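Local atomic coordinates of dehydroquinate synthase (Thermus thermophilus, PDB entry 1UJN), a protein that probably converts 3-deoxy-D-arabino-heptulosonate 7-phosphate to 3-dehydroquinate with release of phosphate, using NAD(+) and one cobalt or zinc ion per subunit. Residues A122-S127 / L171-K176; A154-L159 / A201-A206; V211-E216 / R225-G230. One frame throughout, in Å; residues are numbered along the deposited sequence.

Interaction 1 of 3, residues A122-S127 / L171-K176; sequences AIVDAS and LVEAFK
Val124 meets Glu173 and Ala174 through a single methyl group. Its CG1 lies 3.8 Å from Ala174 N and 3.9 Å from Glu173 CB. The first torsion (chi1 176°) turns CG1 opposite the backbone N and out to the second helix. Ala174 CB adds a lighter apolar contact with the same methyl. At the next residue, Asp125 CB rests 4.1 Å from Glu173 CG. Aliphatic carbons thus make the direct contact, and the two carboxylates lie beside it. The axes of the segments 122-126 and 171-176, within helices 120-126 and 164-181, cross at 44° and come within 8.8 Å.

Lys176 binds Glu173 directly and Asp125 through a water. Its NZ forms a salt bridge with Glu173 OE2 at 3.1 Å, approaching from above the carboxylate plane, 60° out of it. The water accepts from Lys176 NZ and donates to Asp125 OD1 at 2.6 Å. Further out, Leu227 O also holds Lys176 NZ, and Lys210 forms a salt bridge with Asp125 OD1.

Glu173 is a predicted metal ligand. It lies close to His231 and His247, the other two predicted ligands. Asp125 OD2 and Glu173 OE1 stand 4.4 Å apart. The two lysines and the water may ease the repulsion between these acids, and a metal ion, if bound at the predicted site, could do so further.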
ATOM      1  N   ALA A 122      16.290  -8.321  12.850  1.00 23.83           N
ATOM      2  CA  ALA A 122      16.026  -7.524  11.656  1.00 24.10           C
ATOM      3  C   ALA A 122      16.911  -7.981  10.497  1.00 25.61           C
ATOM      4  O   ALA A 122      16.480  -7.982   9.346  1.00 26.79           O
ATOM      5  CB  ALA A 122      16.255  -6.045  11.941  1.00 24.34           C
ATOM      6  N   ILE A 123      18.146  -8.372  10.803  1.00 21.71           N
ATOM      7  CA  ILE A 123      19.060  -8.839   9.770  1.00 20.48           C
ATOM      8  C   ILE A 123      18.608 -10.190   9.208  1.00 21.34           C
ATOM      9  O   ILE A 123      18.492 -10.362   7.995  1.00 20.87           O
ATOM     10  CB  ILE A 123      20.501  -8.997  10.326  1.00 20.86           C
ATOM     11  CG1 ILE A 123      21.056  -7.631  10.741  1.00 19.05           C
ATOM     12  CG2 ILE A 123      21.405  -9.645   9.269  1.00 21.05           C
ATOM     13  CD1 ILE A 123      22.451  -7.691  11.356  1.00 17.64           C
ATOM     14  N   VAL A 124      18.338 -11.135  10.102  1.00 21.03           N
ATOM     15  CA  VAL A 124      17.945 -12.491   9.725  1.00 22.70           C
ATOM     16  C   VAL A 124      16.531 -12.644   9.183  1.00 24.95           C
ATOM     17  O   VAL A 124      16.297 -13.451   8.285  1.00 23.29           O
ATOM     18  CB  VAL A 124      18.109 -13.469  10.937  1.00 24.18           C
ATOM     19  CG1 VAL A 124      17.603 -14.864  10.577  1.00 27.28           C
ATOM     20  CG2 VAL A 124      19.569 -13.541  11.342  1.00 26.62           C
ATOM     21  N   ASP A 125      15.598 -11.855   9.703  1.00 24.47           N
ATOM     22  CA  ASP A 125      14.211 -11.989   9.291  1.00 27.84           C
ATOM     23  C   ASP A 125      13.603 -10.848   8.473  1.00 26.52           C
ATOM     24  O   ASP A 125      12.897 -11.096   7.497  1.00 29.95           O
ATOM     25  CB  ASP A 125      13.360 -12.249  10.537  1.00 32.89           C
ATOM     26  CG  ASP A 125      11.969 -12.740  10.201  1.00 40.21           C
ATOM     27  OD1 ASP A 125      11.852 -13.660   9.360  1.00 43.37           O
ATOM     28  OD2 ASP A 125      10.995 -12.216  10.783  1.00 44.34           O
ATOM     29  N   ALA A 126      13.869  -9.607   8.855  1.00 23.52           N
ATOM     30  CA  ALA A 126      13.284  -8.474   8.143  1.00 22.56           C
ATOM     31  C   ALA A 126      13.909  -8.084   6.800  1.00 22.70           C
ATOM     32  O   ALA A 126      13.305  -7.321   6.044  1.00 23.78           O
ATOM     33  CB  ALA A 126      13.244  -7.256   9.069  1.00 22.11           C
ATOM     34  N   SER A 127      15.094  -8.610   6.489  1.00 20.91           N
ATOM     35  CA  SER A 127      15.783  -8.273   5.242  1.00 19.94           C
ATOM     36  C   SER A 127      15.185  -8.892   3.984  1.00 19.60           C
ATOM     37  O   SER A 127      15.481  -8.446   2.872  1.00 18.74           O
ATOM     38  CB  SER A 127      17.255  -8.680   5.332  1.00 21.83           C
ATOM     39  OG  SER A 127      17.367 -10.068   5.626  1.00 23.14           O
ATOM     40  N   LEU A 171      19.284 -14.962  16.777  1.00 29.90           N
ATOM     41  CA  LEU A 171      19.972 -16.205  16.472  1.00 29.26           C
ATOM     42  C   LEU A 171      18.993 -17.376  16.463  1.00 30.71           C
ATOM     43  O   LEU A 171      19.254 -18.396  15.839  1.00 27.74           O
ATOM     44  CB  LEU A 171      21.102 -16.454  17.474  1.00 29.63           C
ATOM     45  CG  LEU A 171      22.150 -15.335  17.528  1.00 32.17           C
ATOM     46  CD1 LEU A 171      23.394 -15.832  18.246  1.00 31.17           C
ATOM     47  CD2 LEU A 171      22.504 -14.886  16.124  1.00 31.50           C
ATOM     48  N   VAL A 172      17.865 -17.223  17.156  1.00 29.94           N
ATOM     49  CA  VAL A 172      16.853 -18.277  17.193  1.00 29.31           C
ATOM     50  C   VAL A 172      16.246 -18.433  15.803  1.00 29.39           C
ATOM     51  O   VAL A 172      16.026 -19.549  15.329  1.00 29.90           O
ATOM     52  CB  VAL A 172      15.720 -17.949  18.197  1.00 28.72           C
ATOM     53  CG1 VAL A 172      14.565 -18.942  18.033  1.00 27.08           C
ATOM     54  CG2 VAL A 172      16.260 -18.004  19.617  1.00 29.53           C
ATOM     55  N   GLU A 173      15.982 -17.304  15.152  1.00 28.37           N
ATOM     56  CA  GLU A 173      15.406 -17.302  13.817  1.00 29.29           C
ATOM     57  C   GLU A 173      16.368 -17.962  12.827  1.00 28.53           C
ATOM     58  O   GLU A 173      15.941 -18.658  11.903  1.00 28.79           O
ATOM     59  CB  GLU A 173      15.117 -15.867  13.377  1.00 32.54           C
ATOM     60  CG  GLU A 173      13.792 -15.689  12.649  1.00 38.17           C
ATOM     61  CD  GLU A 173      12.588 -15.900  13.557  1.00 39.44           C
ATOM     62  OE1 GLU A 173      12.063 -14.904  14.100  1.00 42.36           O
ATOM     63  OE2 GLU A 173      12.169 -17.061  13.735  1.00 41.18           O
ATOM     64  N   ALA A 174      17.665 -17.735  13.021  1.00 26.59           N
ATOM     65  CA  ALA A 174      18.683 -18.321  12.152  1.00 24.75           C
ATOM     66  C   ALA A 174      18.662 -19.838  12.358  1.00 25.23           C
ATOM     67  O   ALA A 174      18.749 -20.618  11.405  1.00 24.64           O
ATOM     68  CB  ALA A 174      20.057 -17.757  12.502  1.00 25.22           C
ATOM     69  N   PHE A 175      18.546 -20.236  13.619  1.00 24.60           N
ATOM     70  CA  PHE A 175      18.492 -21.640  14.008  1.00 25.64           C
ATOM     71  C   PHE A 175      17.315 -22.285  13.284  1.00 25.29           C
ATOM     72  O   PHE A 175      17.414 -23.400  12.772  1.00 26.21           O
ATOM     73  CB  PHE A 175      18.286 -21.737  15.521  1.00 26.14           C
ATOM     74  CG  PHE A 175      18.282 -23.141  16.051  1.00 28.45           C
ATOM     75  CD1 PHE A 175      19.437 -23.696  16.596  1.00 28.35           C
ATOM     76  CD2 PHE A 175      17.124 -23.908  16.011  1.00 29.11           C
ATOM     77  CE1 PHE A 175      19.439 -24.998  17.100  1.00 29.52           C
ATOM     78  CE2 PHE A 175      17.112 -25.213  16.512  1.00 28.68           C
ATOM     79  CZ  PHE A 175      18.274 -25.757  17.056  1.00 29.09           C
ATOM     80  N   LYS A 176      16.196 -21.571  13.256  1.00 25.39           N
ATOM     81  CA  LYS A 176      14.989 -22.047  12.590  1.00 26.31           C
ATOM     82  C   LYS A 176      15.277 -22.306  11.105  1.00 27.68           C
ATOM     83  O   LYS A 176      14.860 -23.333  10.554  1.00 26.18           O
ATOM     84  CB  LYS A 176      13.880 -21.010  12.735  1.00 25.76           C
ATOM     85  CG  LYS A 176      12.528 -21.450  12.192  1.00 25.37           C
ATOM     86  CD  LYS A 176      11.553 -20.278  12.156  1.00 28.07           C
ATOM     87  CE  LYS A 176      11.996 -19.234  11.135  1.00 30.24           C
ATOM     88  NZ  LYS A 176      11.009 -18.125  11.009  1.00 29.79           N
TER
HETATM   89  O   HOH W   1      12.507 -16.203   9.628  1.00 43.73           O

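Interaction 2 of 3, residues A154-L159 / A201-A206; sequences AELRAL and AFLARA
Leu203 faces Leu156 and Leu159 where the helical domain meets the Rossmann-like alpha/beta domain. Leu203 belongs to helix 199-216. The other two follow strand 151-155 of the main sheet, where the chain leaves the strand in tight turns with helical backbone angles.

From CB, Leu203 points toward the turn after the strand but touches neither leucine. CG lies beside the backbone N (chi1 -72°), and there the chain forks. CD2 turns to Val124 of helix 120-126. CD1 is anti to CA (chi2 176°) and makes the whole contact with residues 154-159. It meets Leu156 CD2 at 3.8 Å and Leu159 CD1 at 4.0 Å. Leu156 runs past Leu203 in the opposite direction. Leu159 comes tip to tip with it. The two receiving methyls, Leu156 CD2 and Leu159 CD1, are themselves 3.7 Å apart. The three methyls form a small triangle, all apolar and buried.

Neighbours hold both sides. Leu159 also packs on Ile123, and Leu156 on Glu200. On the helix, Phe202 covers Leu171 and Ala174 of helix 164-181.

The turn after the strand is pinned by Glu155. Its OE1 takes the backbone N-H groups of Gly19 and Val20. Its OE2 accepts from Arg157 N at 3.1 Å, on the anti side and 17° out of the carboxylate plane.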
ATOM      1  N   ALA A 154      23.539  -4.045   6.663  1.00 20.07           N
ATOM      2  CA  ALA A 154      23.698  -4.454   8.057  1.00 20.75           C
ATOM      3  C   ALA A 154      25.112  -4.224   8.563  1.00 21.97           C
ATOM      4  O   ALA A 154      26.020  -5.013   8.288  1.00 21.45           O
ATOM      5  CB  ALA A 154      23.327  -5.931   8.212  1.00 19.23           C
ATOM      6  N   GLU A 155      25.279  -3.134   9.300  1.00 22.17           N
ATOM      7  CA  GLU A 155      26.563  -2.753   9.872  1.00 23.45           C
ATOM      8  C   GLU A 155      26.719  -3.504  11.183  1.00 23.59           C
ATOM      9  O   GLU A 155      26.067  -3.175  12.168  1.00 24.71           O
ATOM     10  CB  GLU A 155      26.584  -1.248  10.129  1.00 25.32           C
ATOM     11  CG  GLU A 155      27.836  -0.754  10.829  1.00 28.69           C
ATOM     12  CD  GLU A 155      29.095  -1.216  10.139  1.00 29.88           C
ATOM     13  OE1 GLU A 155      29.280  -0.888   8.945  1.00 29.42           O
ATOM     14  OE2 GLU A 155      29.901  -1.913  10.792  1.00 31.94           O
ATOM     15  N   LEU A 156      27.586  -4.508  11.192  1.00 27.13           N
ATOM     16  CA  LEU A 156      27.791  -5.310  12.390  1.00 29.09           C
ATOM     17  C   LEU A 156      28.297  -4.500  13.587  1.00 28.97           C
ATOM     18  O   LEU A 156      28.033  -4.854  14.731  1.00 29.30           O
ATOM     19  CB  LEU A 156      28.739  -6.474  12.074  1.00 31.02           C
ATOM     20  CG  LEU A 156      28.212  -7.381  10.952  1.00 32.02           C
ATOM     21  CD1 LEU A 156      29.194  -8.511  10.679  1.00 34.44           C
ATOM     22  CD2 LEU A 156      26.851  -7.946  11.345  1.00 31.91           C
ATOM     23  N   ARG A 157      29.007  -3.406  13.334  1.00 30.04           N
ATOM     24  CA  ARG A 157      29.491  -2.609  14.446  1.00 33.39           C
ATOM     25  C   ARG A 157      28.326  -2.066  15.260  1.00 34.80           C
ATOM     26  O   ARG A 157      28.461  -1.697  16.419  1.00 35.55           O
ATOM     27  CB  ARG A 157      30.316  -1.453  13.880  1.00 35.89           C
ATOM     28  CG  ARG A 157      30.916  -0.575  14.978  1.00 42.35           C
ATOM     29  CD  ARG A 157      31.968   0.395  14.429  1.00 45.27           C
ATOM     30  NE  ARG A 157      31.504   1.007  13.181  1.00 50.63           N
ATOM     31  CZ  ARG A 157      30.765   2.128  13.280  1.00 51.25           C
ATOM     32  NH1 ARG A 157      30.488   2.638  14.468  1.00 52.78           N
ATOM     33  NH2 ARG A 157      30.315   2.724  12.171  1.00 52.37           N
ATOM     34  N   ALA A 158      27.136  -2.056  14.662  1.00 33.89           N
ATOM     35  CA  ALA A 158      25.944  -1.585  15.356  1.00 34.43           C
ATOM     36  C   ALA A 158      25.356  -2.608  16.332  1.00 33.88           C
ATOM     37  O   ALA A 158      24.628  -2.240  17.249  1.00 34.49           O
ATOM     38  CB  ALA A 158      24.883  -1.167  14.336  1.00 36.74           C
ATOM     39  N   LEU A 159      25.671  -3.886  16.138  1.00 34.14           N
ATOM     40  CA  LEU A 159      25.151  -4.945  17.005  1.00 35.11           C
ATOM     41  C   LEU A 159      25.828  -5.034  18.371  1.00 37.71           C
ATOM     42  O   LEU A 159      25.335  -5.714  19.271  1.00 37.92           O
ATOM     43  CB  LEU A 159      25.291  -6.305  16.321  1.00 33.67           C
ATOM     44  CG  LEU A 159      24.540  -6.555  15.017  1.00 31.70           C
ATOM     45  CD1 LEU A 159      24.926  -7.920  14.467  1.00 29.40           C
ATOM     46  CD2 LEU A 159      23.048  -6.469  15.266  1.00 29.71           C
ATOM     47  N   ALA A 201      29.885 -14.359   8.826  1.00 27.64           N
ATOM     48  CA  ALA A 201      29.595 -15.501   7.962  1.00 27.17           C
ATOM     49  C   ALA A 201      28.321 -16.229   8.393  1.00 26.18           C
ATOM     50  O   ALA A 201      27.559 -16.720   7.551  1.00 27.09           O
ATOM     51  CB  ALA A 201      30.780 -16.471   7.965  1.00 28.57           C
ATOM     52  N   PHE A 202      28.093 -16.306   9.701  1.00 24.58           N
ATOM     53  CA  PHE A 202      26.906 -16.974  10.222  1.00 23.88           C
ATOM     54  C   PHE A 202      25.647 -16.214   9.798  1.00 22.17           C
ATOM     55  O   PHE A 202      24.685 -16.810   9.312  1.00 22.78           O
ATOM     56  CB  PHE A 202      26.953 -17.047  11.752  1.00 23.89           C
ATOM     57  CG  PHE A 202      25.758 -17.734  12.359  1.00 24.45           C
ATOM     58  CD1 PHE A 202      25.765 -19.108  12.579  1.00 23.91           C
ATOM     59  CD2 PHE A 202      24.612 -17.010  12.670  1.00 22.74           C
ATOM     60  CE1 PHE A 202      24.645 -19.755  13.101  1.00 25.93           C
ATOM     61  CE2 PHE A 202      23.485 -17.647  13.190  1.00 23.65           C
ATOM     62  CZ  PHE A 202      23.499 -19.021  13.406  1.00 24.51           C
ATOM     63  N   LEU A 203      25.650 -14.899   9.987  1.00 22.13           N
ATOM     64  CA  LEU A 203      24.484 -14.091   9.617  1.00 22.34           C
ATOM     65  C   LEU A 203      24.213 -14.122   8.120  1.00 23.06           C
ATOM     66  O   LEU A 203      23.055 -14.207   7.688  1.00 23.94           O
ATOM     67  CB  LEU A 203      24.656 -12.648  10.108  1.00 22.05           C
ATOM     68  CG  LEU A 203      24.535 -12.479  11.632  1.00 24.47           C
ATOM     69  CD1 LEU A 203      24.827 -11.043  12.025  1.00 25.20           C
ATOM     70  CD2 LEU A 203      23.138 -12.879  12.091  1.00 24.95           C
ATOM     71  N   ALA A 204      25.275 -14.062   7.325  1.00 22.07           N
ATOM     72  CA  ALA A 204      25.129 -14.106   5.872  1.00 23.20           C
ATOM     73  C   ALA A 204      24.522 -15.443   5.480  1.00 23.98           C
ATOM     74  O   ALA A 204      23.685 -15.518   4.581  1.00 24.02           O
ATOM     75  CB  ALA A 204      26.482 -13.925   5.203  1.00 24.69           C
ATOM     76  N   ARG A 205      24.941 -16.506   6.159  1.00 23.66           N
ATOM     77  CA  ARG A 205      24.405 -17.823   5.858  1.00 23.80           C
ATOM     78  C   ARG A 205      22.919 -17.875   6.222  1.00 23.09           C
ATOM     79  O   ARG A 205      22.109 -18.447   5.490  1.00 21.47           O
ATOM     80  CB  ARG A 205      25.177 -18.905   6.624  1.00 24.22           C
ATOM     81  CG  ARG A 205      24.663 -20.312   6.374  1.00 27.60           C
ATOM     82  CD  ARG A 205      25.521 -21.356   7.079  1.00 32.58           C
ATOM     83  NE  ARG A 205      26.787 -21.574   6.388  1.00 35.67           N
ATOM     84  CZ  ARG A 205      26.915 -22.237   5.241  1.00 37.85           C
ATOM     85  NH1 ARG A 205      25.854 -22.761   4.640  1.00 39.17           N
ATOM     86  NH2 ARG A 205      28.111 -22.372   4.686  1.00 38.57           N
ATOM     87  N   ALA A 206      22.566 -17.268   7.350  1.00 22.33           N
ATOM     88  CA  ALA A 206      21.179 -17.257   7.809  1.00 21.83           C
ATOM     89  C   ALA A 206      20.270 -16.535   6.813  1.00 21.83           C
ATOM     90  O   ALA A 206      19.184 -17.016   6.486  1.00 23.71           O
ATOM     91  CB  ALA A 206      21.090 -16.588   9.174  1.00 20.55           C
TER

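Interaction 3 of 3, residues V211-E216 / R225-G230; sequences VRVTEE and RLLNLG
Val213 and Leu227 are brought together by their torsions. Val213 sets CG1 opposite its own backbone N (chi1 179°), which carries that methyl out from helix 199-216. Leu227 keeps CG beside its backbone N (chi1 -63°), and its chi2 of 168° places CD1 anti to CA, so the side chain is extended. The contact joins the last turn and a half of helix 199-216 to a short 3-10 segment, 225-227, in the helical C-terminal domain of the enzyme.

Val213 CG1 lies 4.3 Å from Leu227 CG. Leu227 CD1 reaches on to Thr214, with Thr214 OG1 4.4 Å away. Both approaches are long. Only the Val213 pair is apolar on both sides. The Thr214 hydroxyl has its polar partner within its own helix, at Lys210 O one turn earlier.

The chain doubles back through residues 217-224. Two i to i+3 backbone bonds then hold the 3-10 turn and its exit: Asn228 N to Arg225 O at 3.2 Å, and Leu229 N to Leu226 O at 3.0 Å. Asn228 ND2 adds a weak bond to the same Arg225 O. Around this turn, Leu226 packs on strands 311-314 and 319-323, while Leu227 also touches Ile180 of helix 164-181.

The turn leads directly into helix 231-240, whose N-cap is Gly230. Its phi is positive, a conformation that favours glycine. The first residue of that helix is His231, a predicted metal ligand. Its ring is held from the turn itself, by a hydrogen bond between His231 ND1 and Leu229 O.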
ATOM      1  N   VAL A 211      16.420 -16.270   1.666  1.00 24.39           N
ATOM      2  CA  VAL A 211      16.368 -15.827   0.279  1.00 26.22           C
ATOM      3  C   VAL A 211      15.954 -16.989  -0.628  1.00 27.99           C
ATOM      4  O   VAL A 211      15.052 -16.848  -1.453  1.00 29.07           O
ATOM      5  CB  VAL A 211      17.732 -15.280  -0.204  1.00 25.68           C
ATOM      6  CG1 VAL A 211      17.700 -15.066  -1.714  1.00 26.77           C
ATOM      7  CG2 VAL A 211      18.043 -13.953   0.497  1.00 22.14           C
ATOM      8  N   ARG A 212      16.607 -18.135  -0.467  1.00 31.31           N
ATOM      9  CA  ARG A 212      16.308 -19.308  -1.291  1.00 36.08           C
ATOM     10  C   ARG A 212      14.870 -19.794  -1.165  1.00 38.27           C
ATOM     11  O   ARG A 212      14.168 -19.959  -2.166  1.00 38.69           O
ATOM     12  CB  ARG A 212      17.246 -20.465  -0.942  1.00 37.67           C
ATOM     13  CG  ARG A 212      18.689 -20.252  -1.351  1.00 41.42           C
ATOM     14  CD  ARG A 212      19.394 -21.592  -1.535  1.00 42.23           C
ATOM     15  NE  ARG A 212      19.375 -22.398  -0.318  1.00 44.77           N
ATOM     16  CZ  ARG A 212      20.094 -22.132   0.769  1.00 45.22           C
ATOM     17  NH1 ARG A 212      20.896 -21.076   0.798  1.00 43.34           N
ATOM     18  NH2 ARG A 212      20.009 -22.924   1.830  1.00 46.16           N
ATOM     19  N   VAL A 213      14.442 -20.041   0.068  1.00 39.72           N
ATOM     20  CA  VAL A 213      13.089 -20.516   0.324  1.00 41.84           C
ATOM     21  C   VAL A 213      12.036 -19.571  -0.254  1.00 43.65           C
ATOM     22  O   VAL A 213      11.039 -20.008  -0.831  1.00 43.11           O
ATOM     23  CB  VAL A 213      12.839 -20.657   1.832  1.00 42.69           C
ATOM     24  CG1 VAL A 213      11.420 -21.126   2.078  1.00 43.29           C
ATOM     25  CG2 VAL A 213      13.842 -21.629   2.431  1.00 42.37           C
ATOM     26  N   THR A 214      12.273 -18.275  -0.097  1.00 43.34           N
ATOM     27  CA  THR A 214      11.355 -17.258  -0.580  1.00 44.82           C
ATOM     28  C   THR A 214      11.217 -17.212  -2.098  1.00 46.55           C
ATOM     29  O   THR A 214      10.114 -17.043  -2.618  1.00 47.01           O
ATOM     30  CB  THR A 214      11.781 -15.870  -0.077  1.00 44.73           C
ATOM     31  OG1 THR A 214      11.678 -15.838   1.352  1.00 46.34           O
ATOM     32  CG2 THR A 214      10.897 -14.785  -0.674  1.00 45.32           C
ATOM     33  N   GLU A 215      12.330 -17.358  -2.809  1.00 47.92           N
ATOM     34  CA  GLU A 215      12.296 -17.310  -4.266  1.00 50.97           C
ATOM     35  C   GLU A 215      11.745 -18.574  -4.918  1.00 52.64           C
ATOM     36  O   GLU A 215      11.131 -18.507  -5.984  1.00 53.36           O
ATOM     37  CB  GLU A 215      13.691 -16.990  -4.815  1.00 49.71           C
ATOM     38  CG  GLU A 215      14.044 -15.526  -4.638  1.00 49.61           C
ATOM     39  CD  GLU A 215      15.481 -15.188  -4.994  1.00 48.72           C
ATOM     40  OE1 GLU A 215      15.847 -14.008  -4.827  1.00 43.99           O
ATOM     41  OE2 GLU A 215      16.237 -16.083  -5.433  1.00 48.36           O
ATOM     42  N   GLU A 216      11.951 -19.721  -4.280  1.00 54.98           N
ATOM     43  CA  GLU A 216      11.455 -20.979  -4.827  1.00 57.67           C
ATOM     44  C   GLU A 216       9.940 -21.084  -4.692  1.00 59.01           C
ATOM     45  O   GLU A 216       9.277 -21.721  -5.512  1.00 58.36           O
ATOM     46  CB  GLU A 216      12.109 -22.167  -4.116  1.00 59.08           C
ATOM     47  CG  GLU A 216      11.814 -23.512  -4.775  1.00 61.76           C
ATOM     48  CD  GLU A 216      12.285 -24.692  -3.945  1.00 63.21           C
ATOM     49  OE1 GLU A 216      12.819 -24.466  -2.840  1.00 64.03           O
ATOM     50  OE2 GLU A 216      12.111 -25.847  -4.394  1.00 63.68           O
ATOM     51  N   ARG A 225       6.016 -21.642   3.417  1.00 50.99           N
ATOM     52  CA  ARG A 225       5.259 -21.685   4.663  1.00 48.87           C
ATOM     53  C   ARG A 225       5.975 -22.512   5.734  1.00 46.12           C
ATOM     54  O   ARG A 225       5.546 -22.601   6.877  1.00 44.93           O
ATOM     55  CB  ARG A 225       3.887 -22.291   4.367  1.00 51.07           C
ATOM     56  CG  ARG A 225       3.964 -23.791   4.078  1.00 54.30           C
ATOM     57  CD  ARG A 225       2.845 -24.256   3.139  1.00 56.96           C
ATOM     58  NE  ARG A 225       2.553 -25.677   3.350  1.00 59.54           N
ATOM     59  CZ  ARG A 225       3.013 -26.544   2.430  1.00 60.27           C
ATOM     60  NH1 ARG A 225       3.702 -26.108   1.390  1.00 60.79           N
ATOM     61  NH2 ARG A 225       2.773 -27.851   2.576  1.00 61.41           N
ATOM     62  N   LEU A 226       7.144 -23.050   5.396  1.00 42.25           N
ATOM     63  CA  LEU A 226       7.962 -23.760   6.373  1.00 38.71           C
ATOM     64  C   LEU A 226       8.597 -22.743   7.322  1.00 37.01           C
ATOM     65  O   LEU A 226       9.052 -23.091   8.411  1.00 34.39           O
ATOM     66  CB  LEU A 226       9.059 -24.564   5.667  1.00 40.26           C
ATOM     67  CG  LEU A 226       8.604 -25.629   4.662  1.00 41.19           C
ATOM     68  CD1 LEU A 226       9.826 -26.238   3.991  1.00 42.24           C
ATOM     69  CD2 LEU A 226       7.784 -26.709   5.361  1.00 41.19           C
ATOM     70  N   LEU A 227       8.626 -21.482   6.899  1.00 34.32           N
ATOM     71  CA  LEU A 227       9.192 -20.413   7.714  1.00 34.76           C
ATOM     72  C   LEU A 227       8.345 -20.222   8.970  1.00 34.37           C
ATOM     73  O   LEU A 227       8.765 -19.562   9.924  1.00 34.53           O
ATOM     74  CB  LEU A 227       9.243 -19.108   6.911  1.00 35.36           C
ATOM     75  CG  LEU A 227      10.141 -19.113   5.669  1.00 34.69           C
ATOM     76  CD1 LEU A 227       9.865 -17.878   4.829  1.00 36.90           C
ATOM     77  CD2 LEU A 227      11.602 -19.162   6.092  1.00 35.68           C
ATOM     78  N   ASN A 228       7.152 -20.806   8.971  1.00 33.01           N
ATOM     79  CA  ASN A 228       6.267 -20.696  10.124  1.00 34.75           C
ATOM     80  C   ASN A 228       6.536 -21.784  11.155  1.00 32.75           C
ATOM     81  O   ASN A 228       5.731 -22.008  12.060  1.00 31.80           O
ATOM     82  CB  ASN A 228       4.805 -20.746   9.679  1.00 37.10           C
ATOM     83  CG  ASN A 228       4.408 -19.530   8.861  1.00 43.15           C
ATOM     84  OD1 ASN A 228       4.616 -18.389   9.285  1.00 44.82           O
ATOM     85  ND2 ASN A 228       3.835 -19.765   7.684  1.00 44.21           N
ATOM     86  N   LEU A 229       7.672 -22.462  11.012  1.00 30.85           N
ATOM     87  CA  LEU A 229       8.056 -23.517  11.944  1.00 30.56           C
ATOM     88  C   LEU A 229       8.142 -22.943  13.360  1.00 31.35           C
ATOM     89  O   LEU A 229       8.840 -21.957  13.591  1.00 31.03           O
ATOM     90  CB  LEU A 229       9.414 -24.101  11.542  1.00 30.75           C
ATOM     91  CG  LEU A 229      10.054 -25.156  12.453  1.00 29.95           C
ATOM     92  CD1 LEU A 229       9.185 -26.415  12.506  1.00 29.53           C
ATOM     93  CD2 LEU A 229      11.444 -25.485  11.933  1.00 29.56           C
ATOM     94  N   GLY A 230       7.421 -23.562  14.293  1.00 32.47           N
ATOM     95  CA  GLY A 230       7.430 -23.110  15.677  1.00 33.22           C
ATOM     96  C   GLY A 230       6.589 -21.875  15.962  1.00 35.25           C
ATOM     97  O   GLY A 230       6.516 -21.422  17.106  1.00 34.63           O
TER

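Overall arrangement
The centres of interactions 1 and 2 lie about 10 Å apart, and those of 1 and 3 about 12 Å apart. The centres of 2 and 3 are about 20 Å apart, although both use helix 199-216. Interactions 1 and 2 cross along the chain: 122-127, 154-159, 171-176, 201-206. Interaction 3 follows both and spans a short loop. The first two join the sheet-bearing N-terminal part to the helical C-terminal part, and Ala174 touches both Phe202 and Ala206 between them. Lys176 links interaction 1 to the turn of interaction 3. Interaction 1 holds a predicted metal ligand, and interaction 3 lies near the site. Interaction 2 packs the domain boundary farther from it.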